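StAR-related lipid transfer protein 13 (Homo sapiens, PDB 2PSO) activates GTP hydrolysis by RhoA, and perhaps Cdc42, acts as a tumour suppressor in hepatocellular carcinoma cells, and ends in a lipid-binding START domain. Local coordinates at residues Arg96-His99 / Leu100-Glu103; Arg220-Asn223 / Ser224-Leu228. All blocks are in the same frame, centred on the assembly; numbering follows the deposited sequence.

Interaction 1: Arg96-His99 / Leu100-Glu103; sequences RERH and LWDE
R98 passes its CG over one face of the W101 indole at a slant and ends on the carboxylate of D102, so a single side chain links two residues of the following turn. The evidence for the first link is a CH-pi contact: CG of R98 stands 3.5 Å from the centroid of the six-membered ring of W101, 15° off the ring normal. Farther out, NE of R98 lies 3.3 Å from CH2 of W101, and the guanidinium plane is inclined only 18° to the indole. The chain reaches this far because it is extended from CG to NE, with CG anti to the backbone N (chi1 171°). At its end, NH2 of R98 makes a salt bridge with OD2 of D102 at 3.0 Å. NE approaches the same oxygen, but both hydrogen bonds are weak by angle, and the two planar groups are not coplanar. The backbone beneath is a short 3-10 turn, which follows helix 87-96 in the START domain and leads toward strand 109-115; in it N of L100 bonds to O of E97 at 3.0 Å and N of W101 to O of R98 at 3.1 Å. To one side, CD2 of L100 packs 4.0 Å from CD of E97, the two side chains lying alongside each other.

In the second shell, R93 of helix 87-96 forms a salt bridge with OE1 of E97 and accepts the indole NE1-H of W101 on its backbone O. W101 also touches E217 and I221 of helix 209-223, and OD1 of D102 takes the N-H of D104. With D102 buried, the positive charge of R98 probably offsets much of the cost of enclosing its carboxylate.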
ATOM      1  N   ARG A  96       4.217 -14.241   1.204  1.00  8.13           N
ATOM      2  CA  ARG A  96       5.454 -14.901   1.674  1.00  7.74           C
ATOM      3  C   ARG A  96       6.704 -14.662   0.824  1.00 14.71           C
ATOM      4  O   ARG A  96       7.747 -15.259   1.087  1.00 17.21           O
ATOM      5  CB  ARG A  96       5.231 -16.383   1.780  1.00  9.34           C
ATOM      6  CG  ARG A  96       4.083 -16.804   2.708  1.00 12.52           C
ATOM      7  CD  ARG A  96       4.439 -16.531   4.153  1.00  8.80           C
ATOM      8  NE  ARG A  96       3.254 -16.763   4.963  1.00 14.33           N
ATOM      9  CZ  ARG A  96       3.080 -16.298   6.196  1.00 13.56           C
ATOM     10  NH1 ARG A  96       1.952 -16.574   6.837  1.00  8.38           N
ATOM     11  NH2 ARG A  96       4.029 -15.562   6.776  1.00 11.38           N
ATOM     12  N   GLU A  97       6.625 -13.799  -0.189  1.00 16.59           N
ATOM     13  CA  GLU A  97       7.696 -13.741  -1.176  1.00 19.34           C
ATOM     14  C   GLU A  97       8.151 -12.322  -1.522  1.00 21.79           C
ATOM     15  O   GLU A  97       8.525 -12.044  -2.652  1.00 17.82           O
ATOM     16  CB  GLU A  97       7.261 -14.448  -2.452  1.00 18.23           C
ATOM     17  CG  GLU A  97       7.202 -15.944  -2.314  1.00 22.22           C
ATOM     18  CD  GLU A  97       7.058 -16.654  -3.635  1.00 24.90           C
ATOM     19  OE1 GLU A  97       6.284 -16.191  -4.508  1.00 25.80           O
ATOM     20  OE2 GLU A  97       7.746 -17.687  -3.796  1.00 30.50           O
ATOM     21  N   ARG A  98       8.126 -11.430  -0.548  1.00 24.38           N
ATOM     22  CA  ARG A  98       8.280 -10.019  -0.834  1.00 25.38           C
ATOM     23  C   ARG A  98       9.773  -9.676  -0.995  1.00 27.62           C
ATOM     24  O   ARG A  98      10.148  -8.610  -1.480  1.00 24.68           O
ATOM     25  CB  ARG A  98       7.584  -9.222   0.266  1.00 26.98           C
ATOM     26  CG  ARG A  98       7.826  -7.770   0.215  1.00 34.35           C
ATOM     27  CD  ARG A  98       7.067  -7.022   1.238  1.00 36.85           C
ATOM     28  NE  ARG A  98       7.142  -5.604   0.915  1.00 42.10           N
ATOM     29  CZ  ARG A  98       6.574  -4.641   1.630  1.00 43.88           C
ATOM     30  NH1 ARG A  98       5.887  -4.937   2.733  1.00 44.56           N
ATOM     31  NH2 ARG A  98       6.701  -3.383   1.239  1.00 44.35           N
ATOM     32  N   HIS A  99      10.633 -10.616  -0.623  1.00 30.27           N
ATOM     33  CA  HIS A  99      12.058 -10.449  -0.838  1.00 29.06           C
ATOM     34  C   HIS A  99      12.301 -10.530  -2.333  1.00 27.97           C
ATOM     35  O   HIS A  99      13.285  -9.985  -2.834  1.00 31.07           O
ATOM     36  CB  HIS A  99      12.856 -11.502  -0.081  1.00 31.49           C
ATOM     37  CG  HIS A  99      12.253 -12.871  -0.145  1.00 37.29           C
ATOM     38  ND1 HIS A  99      12.644 -13.815  -1.075  1.00 39.19           N
ATOM     39  CD2 HIS A  99      11.276 -13.453   0.596  1.00 37.52           C
ATOM     40  CE1 HIS A  99      11.936 -14.920  -0.900  1.00 40.10           C
ATOM     41  NE2 HIS A  99      11.094 -14.724   0.102  1.00 38.84           N
ATOM     42  N   LEU A 100      11.379 -11.170  -3.045  1.00 22.46           N
ATOM     43  CA  LEU A 100      11.428 -11.233  -4.503  1.00 22.24           C
ATOM     44  C   LEU A 100      10.934  -9.986  -5.219  1.00 22.56           C
ATOM     45  O   LEU A 100      10.913  -9.960  -6.444  1.00 27.48           O
ATOM     46  CB  LEU A 100      10.616 -12.419  -5.025  1.00 21.10           C
ATOM     47  CG  LEU A 100      11.237 -13.757  -5.446  1.00 23.23           C
ATOM     48  CD1 LEU A 100      12.536 -14.051  -4.737  1.00 23.29           C
ATOM     49  CD2 LEU A 100      10.218 -14.873  -5.199  1.00 23.04           C
ATOM     50  N   TRP A 101      10.482  -8.969  -4.501  1.00 23.76           N
ATOM     51  CA  TRP A 101      10.013  -7.759  -5.207  1.00 24.81           C
ATOM     52  C   TRP A 101      10.254  -6.410  -4.534  1.00 25.14           C
ATOM     53  O   TRP A 101       9.772  -5.380  -5.010  1.00 24.48           O
ATOM     54  CB  TRP A 101       8.559  -7.866  -5.622  1.00 25.15           C
ATOM     55  CG  TRP A 101       7.543  -8.252  -4.558  1.00 26.94           C
ATOM     56  CD1 TRP A 101       7.032  -9.497  -4.340  1.00 26.88           C
ATOM     57  CD2 TRP A 101       6.839  -7.378  -3.669  1.00 26.99           C
ATOM     58  NE1 TRP A 101       6.073  -9.457  -3.371  1.00 27.32           N
ATOM     59  CE2 TRP A 101       5.941  -8.163  -2.936  1.00 29.23           C
ATOM     60  CE3 TRP A 101       6.886  -6.008  -3.418  1.00 28.79           C
ATOM     61  CZ2 TRP A 101       5.108  -7.626  -1.947  1.00 28.27           C
ATOM     62  CZ3 TRP A 101       6.064  -5.480  -2.427  1.00 27.75           C
ATOM     63  CH2 TRP A 101       5.192  -6.286  -1.708  1.00 26.85           C
ATOM     64  N   ASP A 102      10.994  -6.441  -3.428  1.00 21.40           N
ATOM     65  CA  ASP A 102      11.262  -5.280  -2.651  1.00 22.68           C
ATOM     66  C   ASP A 102      12.689  -5.435  -2.153  1.00 26.64           C
ATOM     67  O   ASP A 102      12.970  -6.263  -1.285  1.00 23.55           O
ATOM     68  CB  ASP A 102      10.285  -5.198  -1.490  1.00 24.71           C
ATOM     69  CG  ASP A 102      10.372  -3.883  -0.740  1.00 27.69           C
ATOM     70  OD1 ASP A 102      11.361  -3.137  -0.929  1.00 29.18           O
ATOM     71  OD2 ASP A 102       9.446  -3.599   0.057  1.00 28.19           O
ATOM     72  N   GLU A 103      13.588  -4.622  -2.715  1.00 30.58           N
ATOM     73  CA  GLU A 103      14.990  -4.656  -2.349  1.00 32.23           C
ATOM     74  C   GLU A 103      15.199  -4.038  -0.963  1.00 35.61           C
ATOM     75  O   GLU A 103      16.249  -4.205  -0.350  1.00 37.47           O
ATOM     76  CB  GLU A 103      15.827  -3.927  -3.406  1.00 35.10           C
TER

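Interaction 2: Arg220-Asn223 / Ser224-Leu228; sequences RIRN and SFQPL
S224 turns its hydroxyl back onto the last turn of helix 209-223, where OG donates to O of I221 at 2.8 Å. That return depends on the first torsion, which sets OG between the backbone N and the carbonyl carbon (chi1 74°). Its backbone N bonds mainly to O of R220, at 2.9 Å. Beyond it the F225 side chain leaves with CG beside its backbone N, placing CD1 3.6 Å from O of I221; its ring also makes a cation-pi contact with R93. Here the C-terminal helix of the START domain gives way to a type I beta turn, N223 to Q226, closed by N of Q226 bonding to O of N223 at 2.9 Å. The Q226 chain, extended beyond CG, lies alongside N223 with the amide planes 60° apart, and its NE2 sits 3.6 Å from NE of R222. Replacing Q226 by an alanine would probably leave the N223 amide and the R222 side chain without this neighbouring cover. R222 bends at chi3 (58°), bringing its guanidinium edge in plane to OD1 of N223 through two weak bonds, whereas its firmer polar partner is D59, reached by a salt bridge from NH2.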
ATOM      1  N   ARG A 220       6.281  -3.427  -9.146  1.00 24.35           N
ATOM      2  CA  ARG A 220       7.336  -4.360  -8.851  1.00 22.51           C
ATOM      3  C   ARG A 220       6.756  -5.748  -8.640  1.00 26.40           C
ATOM      4  O   ARG A 220       7.300  -6.742  -9.142  1.00 26.81           O
ATOM      5  CB  ARG A 220       8.098  -3.921  -7.630  1.00 19.76           C
ATOM      6  CG  ARG A 220       9.019  -2.807  -7.934  1.00 22.67           C
ATOM      7  CD  ARG A 220       9.921  -2.541  -6.786  1.00 27.14           C
ATOM      8  NE  ARG A 220       9.176  -2.527  -5.540  1.00 33.05           N
ATOM      9  CZ  ARG A 220       9.164  -1.500  -4.713  1.00 34.41           C
ATOM     10  NH1 ARG A 220       9.869  -0.429  -5.016  1.00 37.71           N
ATOM     11  NH2 ARG A 220       8.471  -1.554  -3.586  1.00 37.76           N
ATOM     12  N   ILE A 221       5.631  -5.825  -7.935  1.00 26.85           N
ATOM     13  CA  ILE A 221       4.990  -7.112  -7.770  1.00 24.92           C
ATOM     14  C   ILE A 221       4.704  -7.690  -9.135  1.00 31.55           C
ATOM     15  O   ILE A 221       4.951  -8.878  -9.377  1.00 36.24           O
ATOM     16  CB  ILE A 221       3.697  -7.006  -7.021  1.00 21.73           C
ATOM     17  CG1 ILE A 221       3.993  -6.684  -5.544  1.00 20.93           C
ATOM     18  CG2 ILE A 221       2.915  -8.310  -7.199  1.00 18.57           C
ATOM     19  CD1 ILE A 221       2.806  -6.258  -4.754  1.00 16.18           C
ATOM     20  N   ARG A 222       4.222  -6.845 -10.045  1.00 31.69           N
ATOM     21  CA  ARG A 222       3.939  -7.307 -11.390  1.00 32.84           C
ATOM     22  C   ARG A 222       5.207  -7.781 -12.087  1.00 34.46           C
ATOM     23  O   ARG A 222       5.262  -8.924 -12.563  1.00 35.73           O
ATOM     24  CB  ARG A 222       3.272  -6.218 -12.198  1.00 33.09           C
ATOM     25  CG  ARG A 222       2.972  -6.614 -13.607  1.00 32.72           C
ATOM     26  CD  ARG A 222       2.739  -5.366 -14.413  1.00 36.76           C
ATOM     27  NE  ARG A 222       3.898  -4.482 -14.352  1.00 38.17           N
ATOM     28  CZ  ARG A 222       3.870  -3.197 -14.683  1.00 40.89           C
ATOM     29  NH1 ARG A 222       2.738  -2.637 -15.090  1.00 42.00           N
ATOM     30  NH2 ARG A 222       4.973  -2.470 -14.603  1.00 43.15           N
ATOM     31  N   ASN A 223       6.227  -6.926 -12.114  1.00 31.88           N
ATOM     32  CA  ASN A 223       7.493  -7.276 -12.740  1.00 32.10           C
ATOM     33  C   ASN A 223       8.083  -8.588 -12.250  1.00 34.11           C
ATOM     34  O   ASN A 223       8.715  -9.314 -13.009  1.00 35.21           O
ATOM     35  CB  ASN A 223       8.523  -6.174 -12.557  1.00 32.64           C
ATOM     36  CG  ASN A 223       8.105  -4.871 -13.217  1.00 36.04           C
ATOM     37  OD1 ASN A 223       7.261  -4.847 -14.122  1.00 36.55           O
ATOM     38  ND2 ASN A 223       8.684  -3.770 -12.750  1.00 36.43           N
ATOM     39  N   SER A 224       7.863  -8.918 -10.988  1.00 35.26           N
ATOM     40  CA  SER A 224       8.472 -10.115 -10.439  1.00 34.54           C
ATOM     41  C   SER A 224       7.826 -11.413 -10.962  1.00 35.51           C
ATOM     42  O   SER A 224       8.197 -12.511 -10.538  1.00 34.35           O
ATOM     43  CB  SER A 224       8.450 -10.072  -8.919  1.00 33.04           C
ATOM     44  OG  SER A 224       7.135 -10.317  -8.468  1.00 34.50           O
ATOM     45  N   PHE A 225       6.885 -11.282 -11.897  1.00 35.97           N
ATOM     46  CA  PHE A 225       6.288 -12.432 -12.554  1.00 37.69           C
ATOM     47  C   PHE A 225       6.581 -12.387 -14.038  1.00 43.50           C
ATOM     48  O   PHE A 225       5.985 -13.123 -14.819  1.00 45.55           O
ATOM     49  CB  PHE A 225       4.774 -12.418 -12.397  1.00 37.30           C
ATOM     50  CG  PHE A 225       4.277 -13.014 -11.130  1.00 35.18           C
ATOM     51  CD1 PHE A 225       3.756 -12.200 -10.130  1.00 37.02           C
ATOM     52  CD2 PHE A 225       4.290 -14.383 -10.945  1.00 34.80           C
ATOM     53  CE1 PHE A 225       3.263 -12.737  -8.955  1.00 36.71           C
ATOM     54  CE2 PHE A 225       3.813 -14.936  -9.786  1.00 35.21           C
ATOM     55  CZ  PHE A 225       3.296 -14.109  -8.779  1.00 38.28           C
ATOM     56  N   GLN A 226       7.459 -11.484 -14.446  1.00 51.75           N
ATOM     57  CA  GLN A 226       7.827 -11.378 -15.850  1.00 54.79           C
ATOM     58  C   GLN A 226       9.179 -12.007 -16.012  1.00 57.83           C
ATOM     59  O   GLN A 226      10.116 -11.601 -15.328  1.00 55.17           O
ATOM     60  CB  GLN A 226       7.887  -9.920 -16.301  1.00 54.50           C
ATOM     61  CG  GLN A 226       6.527  -9.260 -16.492  1.00 55.77           C
ATOM     62  CD  GLN A 226       6.612  -7.731 -16.562  1.00 56.06           C
ATOM     63  OE1 GLN A 226       7.679  -7.158 -16.816  1.00 54.76           O
ATOM     64  NE2 GLN A 226       5.480  -7.069 -16.338  1.00 56.43           N
ATOM     65  N   PRO A 227       9.271 -13.026 -16.891  1.00 63.18           N
ATOM     66  CA  PRO A 227      10.519 -13.640 -17.343  1.00 65.36           C
ATOM     67  C   PRO A 227      11.627 -12.607 -17.513  1.00 66.94           C
ATOM     68  O   PRO A 227      11.822 -12.082 -18.609  1.00 67.27           O
ATOM     69  CB  PRO A 227      10.130 -14.238 -18.698  1.00 65.62           C
ATOM     70  CG  PRO A 227       8.701 -14.666 -18.499  1.00 66.06           C
ATOM     71  CD  PRO A 227       8.095 -13.691 -17.491  1.00 64.48           C
ATOM     72  N   LEU A 228      12.325 -12.317 -16.412  1.00 68.52           N
ATOM     73  CA  LEU A 228      13.407 -11.334 -16.384  1.00 69.65           C
ATOM     74  C   LEU A 228      14.294 -11.539 -15.150  1.00 69.73           C
ATOM     75  O   LEU A 228      15.071 -12.501 -15.079  1.00 68.60           O
ATOM     76  CB  LEU A 228      12.843  -9.905 -16.415  1.00 69.49           C
TER

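Overall arrangement
Interaction 1 comes first along the chain, in the loop between helix 87-96 and strand 109-115; interaction 2 follows much later, where helix 209-223 runs out near the C-terminus. Their centres are nonetheless about 11 Å apart, on the same side of the chain's centre, and they meet directly: CD2 of W101 lies 3.5 Å from CG1 of I221, and O of L100 the same distance from CB of S224. R93 of helix 87-96 has partners in both. The two contacts thus help join the loop after helix 87-96 to the C-terminal helix, which in the helix-grip fold of START domains packs against a curved, largely antiparallel sheet and, as in relatives, probably helps cover the lipid cavity.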